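Local coordinates for protein aromatic amino acid aminotransferase I (Candida albicans WO-1, PDB 6HNU) that probably transfers amino groups from aromatic amino acids to 2-oxoglutarate with pyridoxal 5'-phosphate as cofactor, yielding aromatic oxo-acids and L-glutamate, at residues A419-E422 against Q423-Q427. Sequence-based numbering, arbitrary orientation.
Sequences AVHE and QAIKQ
One face of the H421 imidazole carries the terminal methyl of I425, whose CD1 sits nearly over the ring centre, 3.8 Å from the centroid, a CH-pi contact one helical turn on. The ring of W436 meets the same imidazole with its plane turned about 80° to it. In H421, chi1 of -173° sets CG anti to the backbone N and beside the carbonyl carbon, on the side of the advancing helix where I425 follows. A second flat pair occupies another side of the helix: NE2 of Q427 donates to OE1 of Q423 over 2.9 Å, with the donor in the carbonyl plane and the acceptor in the amide plane of Q427. Since NE2 of Q423 is hydrogen-bonded to OE2 of E488, both ends of this amide are held, which fixes its rotation. Beneath run regular i to i+4 bonds, the straightest from N of A424 to O of V420 (2.8 Å). Helix 413-426 thus turns Q423 and Q427 to helix 471-489, while V420 and H421 pack on F462 of strand 459-465, H421 and I425 touch L430 of strand 429-433, and I31 and Y34 of the second subunit reach H421 and I425 respectively.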
ATOM      1  N   ALA B 419      -1.202 -16.512 -35.378  1.00 20.78           N
ATOM      2  CA  ALA B 419      -1.706 -17.773 -35.976  1.00 20.33           C
ATOM      3  C   ALA B 419      -1.498 -18.921 -34.994  1.00 19.39           C
ATOM      4  O   ALA B 419      -2.419 -19.723 -34.786  1.00 20.03           O
ATOM      5  CB  ALA B 419      -1.036 -18.062 -37.295  1.00 22.56           C
ATOM      6  N   VAL B 420      -0.292 -19.044 -34.460  1.00 20.84           N
ATOM      7  CA  VAL B 420      -0.004 -20.149 -33.506  1.00 21.67           C
ATOM      8  C   VAL B 420      -0.861 -19.980 -32.257  1.00 21.36           C
ATOM      9  O   VAL B 420      -1.395 -20.990 -31.804  1.00 22.71           O
ATOM     10  CB  VAL B 420       1.497 -20.256 -33.195  1.00 23.06           C
ATOM     11  CG1 VAL B 420       1.758 -21.186 -32.012  1.00 24.85           C
ATOM     12  CG2 VAL B 420       2.257 -20.701 -34.425  1.00 22.88           C
ATOM     13  N   HIS B 421      -0.992 -18.758 -31.728  1.00 24.58           N
ATOM     14  CA  HIS B 421      -1.857 -18.451 -30.547  1.00 22.68           C
ATOM     15  C   HIS B 421      -3.299 -18.871 -30.824  1.00 23.77           C
ATOM     16  O   HIS B 421      -3.854 -19.602 -30.000  1.00 21.16           O
ATOM     17  CB  HIS B 421      -1.784 -16.963 -30.177  1.00 22.42           C
ATOM     18  CG  HIS B 421      -2.484 -16.565 -28.919  1.00 24.25           C
ATOM     19  ND1 HIS B 421      -2.208 -17.160 -27.707  1.00 23.60           N
ATOM     20  CD2 HIS B 421      -3.345 -15.549 -28.665  1.00 22.99           C
ATOM     21  CE1 HIS B 421      -2.929 -16.566 -26.772  1.00 24.35           C
ATOM     22  NE2 HIS B 421      -3.618 -15.569 -27.328  1.00 24.70           N
ATOM     23  N   GLU B 422      -3.869 -18.462 -31.961  1.00 25.12           N
ATOM     24  CA  GLU B 422      -5.265 -18.828 -32.335  1.00 24.66           C
ATOM     25  C   GLU B 422      -5.395 -20.359 -32.443  1.00 24.10           C
ATOM     26  O   GLU B 422      -6.374 -20.931 -31.906  1.00 24.28           O
ATOM     27  CB  GLU B 422      -5.658 -18.117 -33.641  1.00 28.62           C
ATOM     28  CG  GLU B 422      -5.734 -16.591 -33.527  1.00 33.35           C
ATOM     29  CD  GLU B 422      -5.829 -15.864 -34.867  1.00 41.17           C
ATOM     30  OE1 GLU B 422      -6.175 -16.554 -35.869  1.00 42.13           O
ATOM     31  OE2 GLU B 422      -5.565 -14.616 -34.916  1.00 42.55           O
ATOM     32  N   GLN B 423      -4.424 -21.013 -33.086  1.00 23.98           N
ATOM     33  CA  GLN B 423      -4.442 -22.488 -33.299  1.00 24.64           C
ATOM     34  C   GLN B 423      -4.366 -23.214 -31.939  1.00 24.40           C
ATOM     35  O   GLN B 423      -5.173 -24.115 -31.711  1.00 24.53           O
ATOM     36  CB  GLN B 423      -3.317 -22.915 -34.244  1.00 25.45           C
ATOM     37  CG  GLN B 423      -3.344 -24.414 -34.547  1.00 26.81           C
ATOM     38  CD  GLN B 423      -4.450 -24.823 -35.492  1.00 29.72           C
ATOM     39  OE1 GLN B 423      -5.195 -25.758 -35.234  1.00 27.12           O
ATOM     40  NE2 GLN B 423      -4.566 -24.116 -36.608  1.00 31.25           N
ATOM     41  N   ALA B 424      -3.435 -22.828 -31.068  1.00 24.19           N
ATOM     42  CA  ALA B 424      -3.328 -23.333 -29.674  1.00 24.46           C
ATOM     43  C   ALA B 424      -4.700 -23.284 -29.011  1.00 24.94           C
ATOM     44  O   ALA B 424      -5.129 -24.325 -28.458  1.00 28.46           O
ATOM     45  CB  ALA B 424      -2.316 -22.507 -28.896  1.00 25.52           C
ATOM     46  N   ILE B 425      -5.356 -22.124 -29.037  1.00 23.92           N
ATOM     47  CA  ILE B 425      -6.670 -21.936 -28.370  1.00 25.87           C
ATOM     48  C   ILE B 425      -7.672 -22.908 -29.008  1.00 29.48           C
ATOM     49  O   ILE B 425      -8.389 -23.594 -28.270  1.00 28.10           O
ATOM     50  CB  ILE B 425      -7.144 -20.469 -28.427  1.00 25.51           C
ATOM     51  CG1 ILE B 425      -6.362 -19.593 -27.447  1.00 24.44           C
ATOM     52  CG2 ILE B 425      -8.629 -20.377 -28.146  1.00 29.09           C
ATOM     53  CD1 ILE B 425      -6.214 -18.169 -27.885  1.00 26.06           C
ATOM     54  N   LYS B 426      -7.687 -22.995 -30.335  1.00 30.94           N
ATOM     55  CA  LYS B 426      -8.574 -23.952 -31.046  1.00 32.23           C
ATOM     56  C   LYS B 426      -8.245 -25.401 -30.601  1.00 30.87           C
ATOM     57  O   LYS B 426      -9.159 -26.189 -30.480  1.00 31.55           O
ATOM     58  CB  LYS B 426      -8.442 -23.734 -32.552  1.00 33.47           C
ATOM     59  CG  LYS B 426      -9.361 -24.592 -33.413  1.00 36.39           C
ATOM     60  CD  LYS B 426      -9.023 -24.562 -34.884  1.00 37.35           C
ATOM     61  CE  LYS B 426      -9.848 -25.537 -35.704  1.00 40.36           C
ATOM     62  NZ  LYS B 426      -9.021 -26.157 -36.761  1.00 41.98           N
ATOM     63  N   GLN B 427      -6.982 -25.745 -30.357  1.00 32.07           N
ATOM     64  CA  GLN B 427      -6.584 -27.099 -29.891  1.00 31.91           C
ATOM     65  C   GLN B 427      -6.887 -27.287 -28.395  1.00 34.45           C
ATOM     66  O   GLN B 427      -6.703 -28.421 -27.930  1.00 37.39           O
ATOM     67  CB  GLN B 427      -5.099 -27.351 -30.157  1.00 35.61           C
ATOM     68  CG  GLN B 427      -4.705 -27.381 -31.635  1.00 34.94           C
ATOM     69  CD  GLN B 427      -5.371 -28.468 -32.447  1.00 39.33           C
ATOM     70  OE1 GLN B 427      -5.642 -29.564 -31.961  1.00 37.60           O
ATOM     71  NE2 GLN B 427      -5.611 -28.172 -33.719  1.00 41.23           N
TER